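Local coordinates for halorhodopsin (Halobacterium salinarum, PDB 2JAF), which pumps chloride ions across the membrane of this archaeon, driven by light absorbed by its bound retinal, at residues L28-L33 / S226-W232; T53-P59 / E257-A263; L84-I89 / M101-G107. The protein carries 2 engineered substitutions. Residues are numbered along the deposited sequence.

Interaction 1. Residues L28-L33 / S226-W232; sequences LLSSSL and SVGATSW. Engineered in segment 226-232: A229 (natural residue Val).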
ATOM      1  N   LEU A  28      20.438 -12.884  24.201  1.00 31.74           N
ATOM      2  CA  LEU A  28      19.260 -12.154  24.650  1.00 30.56           C
ATOM      3  C   LEU A  28      18.498 -11.659  23.424  1.00 29.60           C
ATOM      4  O   LEU A  28      17.290 -11.854  23.303  1.00 30.35           O
ATOM      5  CB  LEU A  28      19.676 -10.968  25.532  1.00 32.71           C
ATOM      6  CG  LEU A  28      18.562 -10.087  26.110  1.00 33.87           C
ATOM      7  CD1 LEU A  28      17.610 -10.932  26.948  1.00 33.62           C
ATOM      8  CD2 LEU A  28      19.173  -8.977  26.958  1.00 35.08           C
ATOM      9  N   LEU A  29      19.217 -11.024  22.508  1.00 27.90           N
ATOM     10  CA  LEU A  29      18.620 -10.507  21.284  1.00 27.01           C
ATOM     11  C   LEU A  29      18.077 -11.626  20.384  1.00 27.38           C
ATOM     12  O   LEU A  29      16.924 -11.586  19.946  1.00 25.79           O
ATOM     13  CB  LEU A  29      19.664  -9.689  20.517  1.00 26.41           C
ATOM     14  CG  LEU A  29      19.246  -8.971  19.231  1.00 26.33           C
ATOM     15  CD1 LEU A  29      18.152  -7.931  19.524  1.00 26.66           C
ATOM     16  CD2 LEU A  29      20.473  -8.293  18.641  1.00 23.88           C
ATOM     17  N   SER A  30      18.910 -12.626  20.110  1.00 27.15           N
ATOM     18  CA  SER A  30      18.512 -13.739  19.255  1.00 26.80           C
ATOM     19  C   SER A  30      17.260 -14.463  19.741  1.00 25.60           C
ATOM     20  O   SER A  30      16.356 -14.741  18.953  1.00 24.46           O
ATOM     21  CB  SER A  30      19.658 -14.747  19.133  1.00 27.68           C
ATOM     22  OG  SER A  30      20.777 -14.148  18.511  1.00 32.42           O
ATOM     23  N   SER A  31      17.209 -14.766  21.034  1.00 25.26           N
ATOM     24  CA  SER A  31      16.060 -15.477  21.588  1.00 25.95           C
ATOM     25  C   SER A  31      14.740 -14.721  21.429  1.00 24.48           C
ATOM     26  O   SER A  31      13.699 -15.337  21.201  1.00 25.47           O
ATOM     27  CB  SER A  31      16.304 -15.816  23.068  1.00 26.80           C
ATOM     28  OG  SER A  31      16.637 -14.664  23.828  1.00 27.40           O
ATOM     29  N   SER A  32      14.782 -13.397  21.536  1.00 24.92           N
ATOM     30  CA  SER A  32      13.575 -12.585  21.404  1.00 22.86           C
ATOM     31  C   SER A  32      12.954 -12.725  20.014  1.00 22.92           C
ATOM     32  O   SER A  32      11.768 -12.445  19.822  1.00 23.60           O
ATOM     33  CB  SER A  32      13.890 -11.109  21.674  1.00 24.17           C
ATOM     34  OG  SER A  32      14.639 -10.540  20.614  1.00 22.17           O
ATOM     35  N   LEU A  33      13.753 -13.156  19.043  1.00 22.16           N
ATOM     36  CA  LEU A  33      13.261 -13.324  17.683  1.00 22.07           C
ATOM     37  C   LEU A  33      12.825 -14.765  17.407  1.00 21.75           C
ATOM     38  O   LEU A  33      11.731 -15.002  16.894  1.00 21.73           O
ATOM     39  CB  LEU A  33      14.344 -12.906  16.682  1.00 23.50           C
ATOM     40  CG  LEU A  33      14.940 -11.515  16.914  1.00 24.24           C
ATOM     41  CD1 LEU A  33      16.044 -11.256  15.893  1.00 21.21           C
ATOM     42  CD2 LEU A  33      13.845 -10.456  16.812  1.00 22.62           C
ATOM     43  N   SER A 226      19.896  -1.297  26.100  1.00 28.12           N
ATOM     44  CA  SER A 226      20.067  -2.658  25.600  1.00 27.96           C
ATOM     45  C   SER A 226      19.122  -2.967  24.444  1.00 28.02           C
ATOM     46  O   SER A 226      17.902  -2.948  24.609  1.00 28.55           O
ATOM     47  CB  SER A 226      19.840  -3.666  26.732  1.00 26.44           C
ATOM     48  OG  SER A 226      19.698  -4.986  26.231  1.00 27.98           O
ATOM     49  N   VAL A 227      19.690  -3.250  23.272  1.00 27.18           N
ATOM     50  CA  VAL A 227      18.887  -3.574  22.098  1.00 26.93           C
ATOM     51  C   VAL A 227      18.186  -4.908  22.338  1.00 26.21           C
ATOM     52  O   VAL A 227      17.053  -5.124  21.893  1.00 25.17           O
ATOM     53  CB  VAL A 227      19.767  -3.651  20.819  1.00 29.88           C
ATOM     54  CG1 VAL A 227      20.823  -4.747  20.961  1.00 28.42           C
ATOM     55  CG2 VAL A 227      18.889  -3.896  19.597  1.00 31.48           C
ATOM     56  N   GLY A 228      18.853  -5.799  23.062  1.00 24.37           N
ATOM     57  CA  GLY A 228      18.253  -7.085  23.365  1.00 24.86           C
ATOM     58  C   GLY A 228      17.006  -6.917  24.220  1.00 25.81           C
ATOM     59  O   GLY A 228      16.006  -7.614  24.025  1.00 25.91           O
ATOM     60  N   ALA A 229      17.061  -5.987  25.172  1.00 25.34           N
ATOM     61  CA  ALA A 229      15.930  -5.738  26.060  1.00 25.53           C
ATOM     62  C   ALA A 229      14.770  -5.084  25.311  1.00 26.06           C
ATOM     63  O   ALA A 229      13.612  -5.465  25.491  1.00 27.36           O
ATOM     64  CB  ALA A 229      16.365  -4.860  27.228  1.00 25.48           C
ATOM     65  N   THR A 230      15.082  -4.095  24.481  1.00 25.44           N
ATOM     66  CA  THR A 230      14.053  -3.406  23.705  1.00 26.89           C
ATOM     67  C   THR A 230      13.362  -4.418  22.789  1.00 26.02           C
ATOM     68  O   THR A 230      12.141  -4.405  22.629  1.00 25.30           O
ATOM     69  CB  THR A 230      14.671  -2.279  22.842  1.00 27.80           C
ATOM     70  OG1 THR A 230      15.331  -1.331  23.691  1.00 32.59           O
ATOM     71  CG2 THR A 230      13.591  -1.559  22.046  1.00 30.08           C
ATOM     72  N   SER A 231      14.151  -5.303  22.192  1.00 23.54           N
ATOM     73  CA  SER A 231      13.593  -6.318  21.305  1.00 23.01           C
ATOM     74  C   SER A 231      12.620  -7.232  22.052  1.00 21.94           C
ATOM     75  O   SER A 231      11.525  -7.516  21.563  1.00 21.97           O
ATOM     76  CB  SER A 231      14.718  -7.143  20.673  1.00 21.41           C
ATOM     77  OG  SER A 231      14.204  -8.006  19.671  1.00 20.77           O
ATOM     78  N   TRP A 232      13.003  -7.687  23.244  1.00 22.45           N
ATOM     79  CA  TRP A 232      12.122  -8.559  24.015  1.00 22.46           C
ATOM     80  C   TRP A 232      10.808  -7.871  24.385  1.00 23.00           C
ATOM     81  O   TRP A 232       9.756  -8.513  24.417  1.00 21.83           O
ATOM     82  CB  TRP A 232      12.814  -9.060  25.297  1.00 23.24           C
ATOM     83  CG  TRP A 232      13.417 -10.449  25.152  1.00 23.86           C
ATOM     84  CD1 TRP A 232      14.744 -10.761  25.044  1.00 23.22           C
ATOM     85  CD2 TRP A 232      12.704 -11.692  25.033  1.00 23.75           C
ATOM     86  NE1 TRP A 232      14.900 -12.116  24.864  1.00 23.37           N
ATOM     87  CE2 TRP A 232      13.665 -12.711  24.854  1.00 23.40           C
ATOM     88  CE3 TRP A 232      11.343 -12.043  25.060  1.00 25.44           C
ATOM     89  CZ2 TRP A 232      13.313 -14.062  24.697  1.00 25.29           C
ATOM     90  CZ3 TRP A 232      10.991 -13.390  24.904  1.00 27.05           C
ATOM     91  CH2 TRP A 232      11.977 -14.381  24.724  1.00 27.00           C
TER

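Interaction 2. Residues T53-P59 / E257-A263; sequences TIRPGRP and ERTVAVA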
ATOM      1  N   THR A  53     -14.173 -26.525  11.565  1.00 57.90           N
ATOM      2  CA  THR A  53     -15.606 -26.584  11.306  1.00 58.98           C
ATOM      3  C   THR A  53     -16.298 -25.225  11.362  1.00 59.34           C
ATOM      4  O   THR A  53     -17.390 -25.099  11.918  1.00 59.41           O
ATOM      5  CB  THR A  53     -16.309 -27.541  12.292  1.00 59.39           C
ATOM      6  OG1 THR A  53     -16.049 -27.126  13.639  1.00 59.99           O
ATOM      7  CG2 THR A  53     -15.807 -28.963  12.097  1.00 60.30           C
ATOM      8  N   ILE A  54     -15.661 -24.213  10.780  1.00 59.45           N
ATOM      9  CA  ILE A  54     -16.229 -22.868  10.749  1.00 58.84           C
ATOM     10  C   ILE A  54     -17.121 -22.717   9.524  1.00 58.41           C
ATOM     11  O   ILE A  54     -16.671 -22.884   8.391  1.00 58.10           O
ATOM     12  CB  ILE A  54     -15.123 -21.787  10.702  1.00 59.19           C
ATOM     13  CG1 ILE A  54     -14.387 -21.742  12.040  1.00 59.48           C
ATOM     14  CG2 ILE A  54     -15.729 -20.423  10.389  1.00 58.92           C
ATOM     15  CD1 ILE A  54     -15.278 -21.399  13.217  1.00 59.65           C
ATOM     16  N   ARG A  55     -18.391 -22.402   9.758  1.00 58.36           N
ATOM     17  CA  ARG A  55     -19.346 -22.237   8.668  1.00 58.57           C
ATOM     18  C   ARG A  55     -18.934 -21.108   7.732  1.00 57.54           C
ATOM     19  O   ARG A  55     -18.344 -20.118   8.162  1.00 56.45           O
ATOM     20  CB  ARG A  55     -20.741 -21.954   9.227  1.00 59.67           C
ATOM     21  CG  ARG A  55     -20.818 -20.728  10.118  1.00 61.43           C
ATOM     22  CD  ARG A  55     -22.247 -20.477  10.567  1.00 62.78           C
ATOM     23  NE  ARG A  55     -23.129 -20.200   9.438  1.00 63.71           N
ATOM     24  CZ  ARG A  55     -24.438 -19.994   9.545  1.00 64.46           C
ATOM     25  NH1 ARG A  55     -25.025 -20.034  10.734  1.00 63.86           N
ATOM     26  NH2 ARG A  55     -25.161 -19.744   8.461  1.00 65.44           N
ATOM     27  N   PRO A  56     -19.245 -21.247   6.432  1.00 57.16           N
ATOM     28  CA  PRO A  56     -18.909 -20.238   5.422  1.00 56.21           C
ATOM     29  C   PRO A  56     -19.617 -18.907   5.658  1.00 55.44           C
ATOM     30  O   PRO A  56     -20.588 -18.833   6.409  1.00 55.04           O
ATOM     31  CB  PRO A  56     -19.334 -20.908   4.116  1.00 57.03           C
ATOM     32  CG  PRO A  56     -20.491 -21.756   4.539  1.00 56.89           C
ATOM     33  CD  PRO A  56     -19.978 -22.371   5.821  1.00 57.62           C
ATOM     34  N   GLY A  57     -19.121 -17.856   5.015  1.00 54.92           N
ATOM     35  CA  GLY A  57     -19.716 -16.542   5.180  1.00 55.06           C
ATOM     36  C   GLY A  57     -18.876 -15.641   6.069  1.00 54.87           C
ATOM     37  O   GLY A  57     -17.652 -15.608   5.950  1.00 55.24           O
ATOM     38  N   ARG A  58     -19.537 -14.914   6.965  1.00 54.96           N
ATOM     39  CA  ARG A  58     -18.860 -14.001   7.883  1.00 54.28           C
ATOM     40  C   ARG A  58     -17.806 -14.697   8.750  1.00 52.95           C
ATOM     41  O   ARG A  58     -16.663 -14.242   8.833  1.00 52.26           O
ATOM     42  CB  ARG A  58     -19.890 -13.318   8.791  1.00 56.50           C
ATOM     43  CG  ARG A  58     -20.990 -12.577   8.050  1.00 58.53           C
ATOM     44  CD  ARG A  58     -20.457 -11.342   7.353  1.00 59.66           C
ATOM     45  NE  ARG A  58     -19.951 -10.357   8.305  1.00 61.08           N
ATOM     46  CZ  ARG A  58     -19.472  -9.165   7.960  1.00 61.96           C
ATOM     47  NH1 ARG A  58     -19.434  -8.811   6.681  1.00 61.24           N
ATOM     48  NH2 ARG A  58     -19.039  -8.325   8.892  1.00 60.81           N
ATOM     49  N   PRO A  59     -18.179 -15.808   9.410  1.00 50.97           N
ATOM     50  CA  PRO A  59     -17.254 -16.554  10.271  1.00 49.80           C
ATOM     51  C   PRO A  59     -15.946 -16.940   9.588  1.00 48.97           C
ATOM     52  O   PRO A  59     -14.863 -16.540  10.018  1.00 47.83           O
ATOM     53  CB  PRO A  59     -18.072 -17.780  10.671  1.00 49.20           C
ATOM     54  CG  PRO A  59     -19.466 -17.253  10.693  1.00 50.10           C
ATOM     55  CD  PRO A  59     -19.516 -16.429   9.431  1.00 50.58           C
ATOM     56  N   GLU A 257     -21.085 -18.406  15.799  1.00 40.79           N
ATOM     57  CA  GLU A 257     -21.252 -18.342  14.353  1.00 44.06           C
ATOM     58  C   GLU A 257     -22.577 -17.720  13.915  1.00 45.38           C
ATOM     59  O   GLU A 257     -22.609 -16.941  12.962  1.00 45.09           O
ATOM     60  CB  GLU A 257     -21.113 -19.743  13.755  1.00 45.70           C
ATOM     61  CG  GLU A 257     -19.674 -20.228  13.643  1.00 47.79           C
ATOM     62  CD  GLU A 257     -19.580 -21.720  13.395  1.00 49.81           C
ATOM     63  OE1 GLU A 257     -18.472 -22.206  13.083  1.00 50.90           O
ATOM     64  OE2 GLU A 257     -20.614 -22.410  13.522  1.00 51.85           O
ATOM     65  N   ARG A 258     -23.663 -18.060  14.604  1.00 47.72           N
ATOM     66  CA  ARG A 258     -24.978 -17.515  14.264  1.00 49.90           C
ATOM     67  C   ARG A 258     -24.981 -15.991  14.287  1.00 49.90           C
ATOM     68  O   ARG A 258     -25.389 -15.345  13.325  1.00 48.98           O
ATOM     69  CB  ARG A 258     -26.048 -18.008  15.241  1.00 51.66           C
ATOM     70  CG  ARG A 258     -26.456 -19.460  15.096  1.00 55.38           C
ATOM     71  CD  ARG A 258     -27.678 -19.739  15.964  1.00 57.39           C
ATOM     72  NE  ARG A 258     -28.131 -21.124  15.878  1.00 59.11           N
ATOM     73  CZ  ARG A 258     -27.442 -22.167  16.329  1.00 59.93           C
ATOM     74  NH1 ARG A 258     -26.259 -21.987  16.902  1.00 60.76           N
ATOM     75  NH2 ARG A 258     -27.940 -23.393  16.211  1.00 59.68           N
ATOM     76  N   THR A 259     -24.525 -15.426  15.400  1.00 50.63           N
ATOM     77  CA  THR A 259     -24.493 -13.978  15.571  1.00 51.41           C
ATOM     78  C   THR A 259     -23.674 -13.254  14.503  1.00 52.20           C
ATOM     79  O   THR A 259     -24.096 -12.218  13.989  1.00 52.38           O
ATOM     80  CB  THR A 259     -23.946 -13.604  16.964  1.00 51.33           C
ATOM     81  OG1 THR A 259     -24.736 -14.246  17.975  1.00 50.72           O
ATOM     82  CG2 THR A 259     -24.001 -12.099  17.174  1.00 50.55           C
ATOM     83  N   VAL A 260     -22.509 -13.795  14.163  1.00 53.17           N
ATOM     84  CA  VAL A 260     -21.660 -13.166  13.158  1.00 54.95           C
ATOM     85  C   VAL A 260     -22.157 -13.412  11.736  1.00 56.62           C
ATOM     86  O   VAL A 260     -22.023 -12.549  10.867  1.00 57.10           O
ATOM     87  CB  VAL A 260     -20.200 -13.656  13.269  1.00 54.50           C
ATOM     88  CG1 VAL A 260     -19.612 -13.229  14.601  1.00 55.01           C
ATOM     89  CG2 VAL A 260     -20.143 -15.163  13.131  1.00 54.86           C
ATOM     90  N   ALA A 261     -22.737 -14.585  11.504  1.00 58.21           N
ATOM     91  CA  ALA A 261     -23.247 -14.934  10.183  1.00 60.50           C
ATOM     92  C   ALA A 261     -24.475 -14.109   9.817  1.00 61.72           C
ATOM     93  O   ALA A 261     -24.657 -13.737   8.657  1.00 62.59           O
ATOM     94  CB  ALA A 261     -23.581 -16.424  10.125  1.00 60.34           C
ATOM     95  N   VAL A 262     -25.313 -13.821  10.808  1.00 63.34           N
ATOM     96  CA  VAL A 262     -26.528 -13.043  10.583  1.00 64.81           C
ATOM     97  C   VAL A 262     -26.253 -11.557  10.369  1.00 65.80           C
ATOM     98  O   VAL A 262     -27.169 -10.736  10.422  1.00 66.15           O
ATOM     99  CB  VAL A 262     -27.514 -13.189  11.764  1.00 64.71           C
ATOM    100  CG1 VAL A 262     -27.951 -14.641  11.902  1.00 64.79           C
ATOM    101  CG2 VAL A 262     -26.864 -12.702  13.047  1.00 63.91           C
ATOM    102  N   ALA A 263     -24.991 -11.215  10.124  1.00 66.60           N
ATOM    103  CA  ALA A 263     -24.607  -9.827   9.899  1.00 66.69           C
ATOM    104  C   ALA A 263     -24.802  -9.446   8.435  1.00 67.06           C
ATOM    105  O   ALA A 263     -24.103  -9.946   7.553  1.00 67.04           O
ATOM    106  CB  ALA A 263     -23.154  -9.614  10.309  1.00 66.51           C
TER

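Interaction 3. Residues L84-I89 / M101-G107; sequences LTVGMI and MVRSQWG. With PLM (palmitic acid), chain E.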
ATOM      1  N   LEU A  84      17.919  -8.982   6.920  1.00 22.02           N
ATOM      2  CA  LEU A  84      17.407  -8.232   5.775  1.00 21.25           C
ATOM      3  C   LEU A  84      16.816  -6.886   6.182  1.00 21.41           C
ATOM      4  O   LEU A  84      17.075  -5.866   5.546  1.00 19.74           O
ATOM      5  CB  LEU A  84      16.332  -9.047   5.040  1.00 21.48           C
ATOM      6  CG  LEU A  84      15.631  -8.325   3.877  1.00 22.94           C
ATOM      7  CD1 LEU A  84      16.617  -8.131   2.733  1.00 24.17           C
ATOM      8  CD2 LEU A  84      14.428  -9.139   3.395  1.00 24.11           C
ATOM      9  N   THR A  85      16.033  -6.885   7.257  1.00 22.22           N
ATOM     10  CA  THR A  85      15.381  -5.664   7.713  1.00 21.94           C
ATOM     11  C   THR A  85      15.929  -5.092   9.023  1.00 23.11           C
ATOM     12  O   THR A  85      15.180  -4.563   9.848  1.00 22.66           O
ATOM     13  CB  THR A  85      13.855  -5.888   7.835  1.00 21.99           C
ATOM     14  OG1 THR A  85      13.602  -6.998   8.701  1.00 22.75           O
ATOM     15  CG2 THR A  85      13.251  -6.183   6.468  1.00 22.57           C
ATOM     16  N   VAL A  86      17.243  -5.203   9.202  1.00 23.54           N
ATOM     17  CA  VAL A  86      17.919  -4.675  10.381  1.00 24.40           C
ATOM     18  C   VAL A  86      19.071  -3.838   9.856  1.00 26.12           C
ATOM     19  O   VAL A  86      19.717  -4.218   8.884  1.00 26.16           O
ATOM     20  CB  VAL A  86      18.498  -5.794  11.277  1.00 27.16           C
ATOM     21  CG1 VAL A  86      19.166  -5.180  12.506  1.00 25.88           C
ATOM     22  CG2 VAL A  86      17.398  -6.743  11.708  1.00 26.80           C
ATOM     23  N   GLY A  87      19.319  -2.693  10.480  1.00 26.53           N
ATOM     24  CA  GLY A  87      20.407  -1.843  10.029  1.00 27.94           C
ATOM     25  C   GLY A  87      21.015  -1.025  11.151  1.00 29.22           C
ATOM     26  O   GLY A  87      20.467  -0.956  12.247  1.00 30.75           O
ATOM     27  N   MET A  88      22.160  -0.409  10.877  1.00 28.18           N
ATOM     28  CA  MET A  88      22.829   0.413  11.874  1.00 29.17           C
ATOM     29  C   MET A  88      22.546   1.868  11.536  1.00 27.62           C
ATOM     30  O   MET A  88      22.731   2.296  10.396  1.00 27.92           O
ATOM     31  CB  MET A  88      24.339   0.148  11.864  1.00 31.77           C
ATOM     32  CG  MET A  88      24.734  -1.259  12.292  1.00 35.11           C
ATOM     33  SD  MET A  88      24.144  -1.725  13.937  1.00 39.76           S
ATOM     34  CE  MET A  88      24.922  -0.500  14.960  1.00 42.18           C
ATOM     35  N   ILE A  89      22.076   2.619  12.526  1.00 24.78           N
ATOM     36  CA  ILE A  89      21.744   4.028  12.330  1.00 24.45           C
ATOM     37  C   ILE A  89      22.561   4.891  13.284  1.00 23.07           C
ATOM     38  O   ILE A  89      22.679   4.576  14.463  1.00 20.89           O
ATOM     39  CB  ILE A  89      20.242   4.299  12.613  1.00 25.13           C
ATOM     40  CG1 ILE A  89      19.354   3.296  11.857  1.00 27.36           C
ATOM     41  CG2 ILE A  89      19.896   5.722  12.198  1.00 27.18           C
ATOM     42  CD1 ILE A  89      19.437   3.391  10.355  1.00 30.86           C
ATOM     43  N   MET A 101      26.621   4.265  16.598  1.00 27.51           N
ATOM     44  CA  MET A 101      25.753   3.505  15.705  1.00 30.55           C
ATOM     45  C   MET A 101      24.916   2.566  16.557  1.00 31.61           C
ATOM     46  O   MET A 101      25.452   1.849  17.404  1.00 33.32           O
ATOM     47  CB  MET A 101      26.581   2.673  14.726  1.00 34.24           C
ATOM     48  CG  MET A 101      27.521   3.475  13.867  1.00 37.04           C
ATOM     49  SD  MET A 101      26.634   4.614  12.819  1.00 40.87           S
ATOM     50  CE  MET A 101      26.263   3.568  11.432  1.00 38.66           C
ATOM     51  N   VAL A 102      23.606   2.566  16.344  1.00 30.14           N
ATOM     52  CA  VAL A 102      22.736   1.684  17.109  1.00 28.04           C
ATOM     53  C   VAL A 102      21.986   0.750  16.170  1.00 26.27           C
ATOM     54  O   VAL A 102      21.691   1.100  15.028  1.00 23.78           O
ATOM     55  CB  VAL A 102      21.715   2.479  17.961  1.00 28.82           C
ATOM     56  CG1 VAL A 102      22.448   3.439  18.888  1.00 28.74           C
ATOM     57  CG2 VAL A 102      20.748   3.220  17.067  1.00 30.66           C
ATOM     58  N   ARG A 103      21.692  -0.449  16.660  1.00 26.99           N
ATOM     59  CA  ARG A 103      20.977  -1.448  15.880  1.00 26.89           C
ATOM     60  C   ARG A 103      19.488  -1.113  15.835  1.00 27.78           C
ATOM     61  O   ARG A 103      18.824  -1.045  16.875  1.00 29.82           O
ATOM     62  CB  ARG A 103      21.200  -2.828  16.511  1.00 29.72           C
ATOM     63  CG  ARG A 103      20.477  -3.978  15.838  1.00 29.96           C
ATOM     64  CD  ARG A 103      20.736  -5.272  16.603  1.00 28.74           C
ATOM     65  NE  ARG A 103      22.097  -5.759  16.404  1.00 30.41           N
ATOM     66  CZ  ARG A 103      22.437  -6.668  15.496  1.00 30.08           C
ATOM     67  NH1 ARG A 103      21.512  -7.197  14.702  1.00 30.20           N
ATOM     68  NH2 ARG A 103      23.701  -7.049  15.383  1.00 31.09           N
ATOM     69  N   SER A 104      18.967  -0.909  14.626  1.00 25.92           N
ATOM     70  CA  SER A 104      17.558  -0.579  14.437  1.00 25.08           C
ATOM     71  C   SER A 104      16.795  -1.707  13.752  1.00 23.94           C
ATOM     72  O   SER A 104      17.069  -2.040  12.602  1.00 24.95           O
ATOM     73  CB  SER A 104      17.423   0.698  13.600  1.00 26.26           C
ATOM     74  OG  SER A 104      16.063   0.970  13.305  1.00 25.92           O
ATOM     75  N   GLN A 105      15.841  -2.296  14.466  1.00 22.58           N
ATOM     76  CA  GLN A 105      15.027  -3.375  13.912  1.00 23.54           C
ATOM     77  C   GLN A 105      13.898  -2.704  13.141  1.00 23.43           C
ATOM     78  O   GLN A 105      12.724  -2.839  13.488  1.00 23.31           O
ATOM     79  CB  GLN A 105      14.453  -4.245  15.038  1.00 24.72           C
ATOM     80  CG  GLN A 105      15.505  -4.877  15.946  1.00 25.59           C
ATOM     81  CD  GLN A 105      14.906  -5.813  16.989  1.00 27.11           C
ATOM     82  OE1 GLN A 105      13.925  -5.477  17.654  1.00 27.89           O
ATOM     83  NE2 GLN A 105      15.507  -6.987  17.147  1.00 25.32           N
ATOM     84  N   TRP A 106      14.261  -1.977  12.089  1.00 24.53           N
ATOM     85  CA  TRP A 106      13.275  -1.257  11.295  1.00 23.56           C
ATOM     86  C   TRP A 106      12.270  -2.140  10.569  1.00 22.98           C
ATOM     87  O   TRP A 106      11.224  -1.662  10.126  1.00 22.08           O
ATOM     88  CB  TRP A 106      13.961  -0.306  10.304  1.00 22.63           C
ATOM     89  CG  TRP A 106      14.850  -0.944   9.284  1.00 24.99           C
ATOM     90  CD1 TRP A 106      16.211  -1.072   9.345  1.00 25.83           C
ATOM     91  CD2 TRP A 106      14.453  -1.479   8.018  1.00 24.97           C
ATOM     92  NE1 TRP A 106      16.682  -1.646   8.193  1.00 25.25           N
ATOM     93  CE2 TRP A 106      15.626  -1.908   7.359  1.00 25.80           C
ATOM     94  CE3 TRP A 106      13.218  -1.638   7.373  1.00 26.49           C
ATOM     95  CZ2 TRP A 106      15.603  -2.485   6.086  1.00 25.36           C
ATOM     96  CZ3 TRP A 106      13.195  -2.212   6.108  1.00 25.96           C
ATOM     97  CH2 TRP A 106      14.383  -2.628   5.479  1.00 27.87           C
ATOM     98  N   GLY A 107      12.582  -3.427  10.449  1.00 23.00           N
ATOM     99  CA  GLY A 107      11.653  -4.331   9.805  1.00 22.11           C
ATOM    100  C   GLY A 107      10.385  -4.457  10.636  1.00 24.38           C
ATOM    101  O   GLY A 107       9.320  -4.782  10.113  1.00 22.08           O
TER
HETATM  102  C1  PLM E 701      18.467   1.262   6.044  1.00 64.98           C
HETATM  103  O1  PLM E 701      19.150   0.220   6.039  1.00 66.19           O
HETATM  104  O2  PLM E 701      18.982   2.402   6.036  1.00 65.91           O
HETATM  105  C2  PLM E 701      16.954   1.111   6.062  1.00 64.58           C
HETATM  106  C3  PLM E 701      16.167   1.487   4.810  1.00 63.45           C
HETATM  107  C4  PLM E 701      14.695   1.199   5.090  1.00 63.12           C
HETATM  108  C5  PLM E 701      13.732   1.504   3.956  1.00 63.30           C
HETATM  109  C6  PLM E 701      13.625   0.377   2.949  1.00 64.16           C
HETATM  110  C7  PLM E 701      12.231  -0.220   2.869  1.00 64.16           C
HETATM  111  C8  PLM E 701      12.165  -1.332   1.844  1.00 64.29           C
HETATM  112  C9  PLM E 701      10.754  -1.895   1.768  1.00 63.79           C
HETATM  113  CA  PLM E 701      10.634  -3.015   0.751  1.00 64.41           C
HETATM  114  CB  PLM E 701       9.246  -3.532   0.402  1.00 64.26           C
HETATM  115  CC  PLM E 701       8.288  -2.523  -0.209  1.00 64.87           C
HETATM  116  CD  PLM E 701       6.971  -3.191  -0.553  1.00 64.93           C
HETATM  117  CE  PLM E 701       6.001  -2.182  -1.166  1.00 64.88           C
HETATM  118  CF  PLM E 701       4.615  -2.456  -0.596  1.00 64.95           C
HETATM  119  CG  PLM E 701       3.587  -1.481  -1.146  1.00 65.31           C

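Interaction 1. Residues L28-L33 / S226-W232
The first and last long helices of the seven-helix retinal-protein bundle, 27-50 and 227-255, meet here nearly parallel: the two short axes cross at 17° and approach to 8.2 Å. G228 allows this intimacy, its CA lying 4.0 Å from that of L29; a CB at G228 would sit tightly against L28 CG. Just before it, S226 is the N-cap residue of its helix, its OG accepting from A229 N at 3.0 Å; A229 is engineered. L28 reaches W232 in two ways: its CD1 touches W232 CD1 at 3.4 Å, and its carbonyl O takes a weak hydrogen bond from W232 NE1 (2.9 Å, 120°). L29 is buried, with CD1 3.7 Å from S231 CB, 3.8 Å from V227 O and 3.9 Å from G228 CA. S31 OG, hydrogen-bonded to A27 O of its own helix, sits at the edge of the indole, 3.3 Å from W232 NE1. Next, S32 OG accepts from S231 OG at 2.7 Å and donates to L29 O at 2.6 Å, so a short chain of hydroxyl hydrogen bonds ties the helices together; S231 also bonds Q105 and R108. Over the indole face, S32 CB makes a CH-pi contact 3.3 Å from the five-membered-ring centroid of W232, 3° off its normal. L33 packs mainly on helix 58-82 and adds a minor touch here, its CD2 3.8 Å from S231 OG.

Interaction 2. Residues T53-P59 / E257-A263
E257, R58 and R55 lose the most surface in this contact between the turn leading into helix 58-82 and the short helix 257-261 near the C-terminal end of the model. E257 stretches its extended side chain toward the turn, where OE1 accepts a weak hydrogen bond from R55 N (3.3 Å, 156°) and lies 3.3 Å from I54 CD1. R55 runs back over the short helix: its CD meets E257 CB at 3.5 Å, and A261 CB lies over one face of its guanidinium, 3.7 Å from CZ. R58 approaches the end of the same helix, its CG 3.0 Å from V260 O, while its NH2 forms a salt bridge to D128. Between the arginines P59 packs on V260, CG to CG2 at 3.3 Å. I54, P59 and V260 also rest on A254, V253 and W252 of helix 227-255, so the contact joins the start of helix 58-82 to the end of that long helix and the short one after it.

Interaction 3. Residues L84-I89 / M101-G107
An antiparallel beta hairpin, strands 87-90 and 101-104, connects helix 58-82 to helix 106-127. G87 and S104 form a hydrogen-bonded pair, G87 N to S104 O at 3.2 Å and S104 N to G87 O at 2.8 Å; I89 and V102 form another, I89 N to V102 O at 3.0 Å and V102 N to I89 O at 2.9 Å. Between them M88 faces R103 in a non-hydrogen-bonded pair, and M88 CE packs 3.6 Å from M101 CB. Past the strands, Q105 centres an inverse gamma turn, and G107 N donates to T85 O at 2.9 Å, fastening the start of helix 106-127. Polar side chains find same-chain partners outside both segments: S104 OG bonds E219, R103 NH2 bonds V23 O, and Q105 bonds R108. W106 NE1 is buried without a partner in the model. Its ring is sandwiched, T85 CA lying over one face, 3.9 Å from the six-membered-ring centroid, and palmitic acid over the opposite one, with PLM C2 3.5 Å from W106 NE1.

Interactions 1 and 3 lie on the same side of the chain's centre, 13 Å apart between centres, and touch: S231 OG meets Q105 NE2 at 3.0 Å in a probable hydrogen bond, and L29 CD2 packs on R103 CD at 3.7 Å. Interaction 2 lies on the opposite side, about 40 Å from interaction 1 and 43 Å from interaction 3, centre to centre. Interactions 1 and 2 both involve helix 227-255, the first at its start, the second through packing near its end. Each contact is partly buried, but interaction 2 has the most exposed residues. Its chemistry is arginine, glutamate and proline packing, against serine and indole contacts in interaction 1 and backbone pairing in interaction 3.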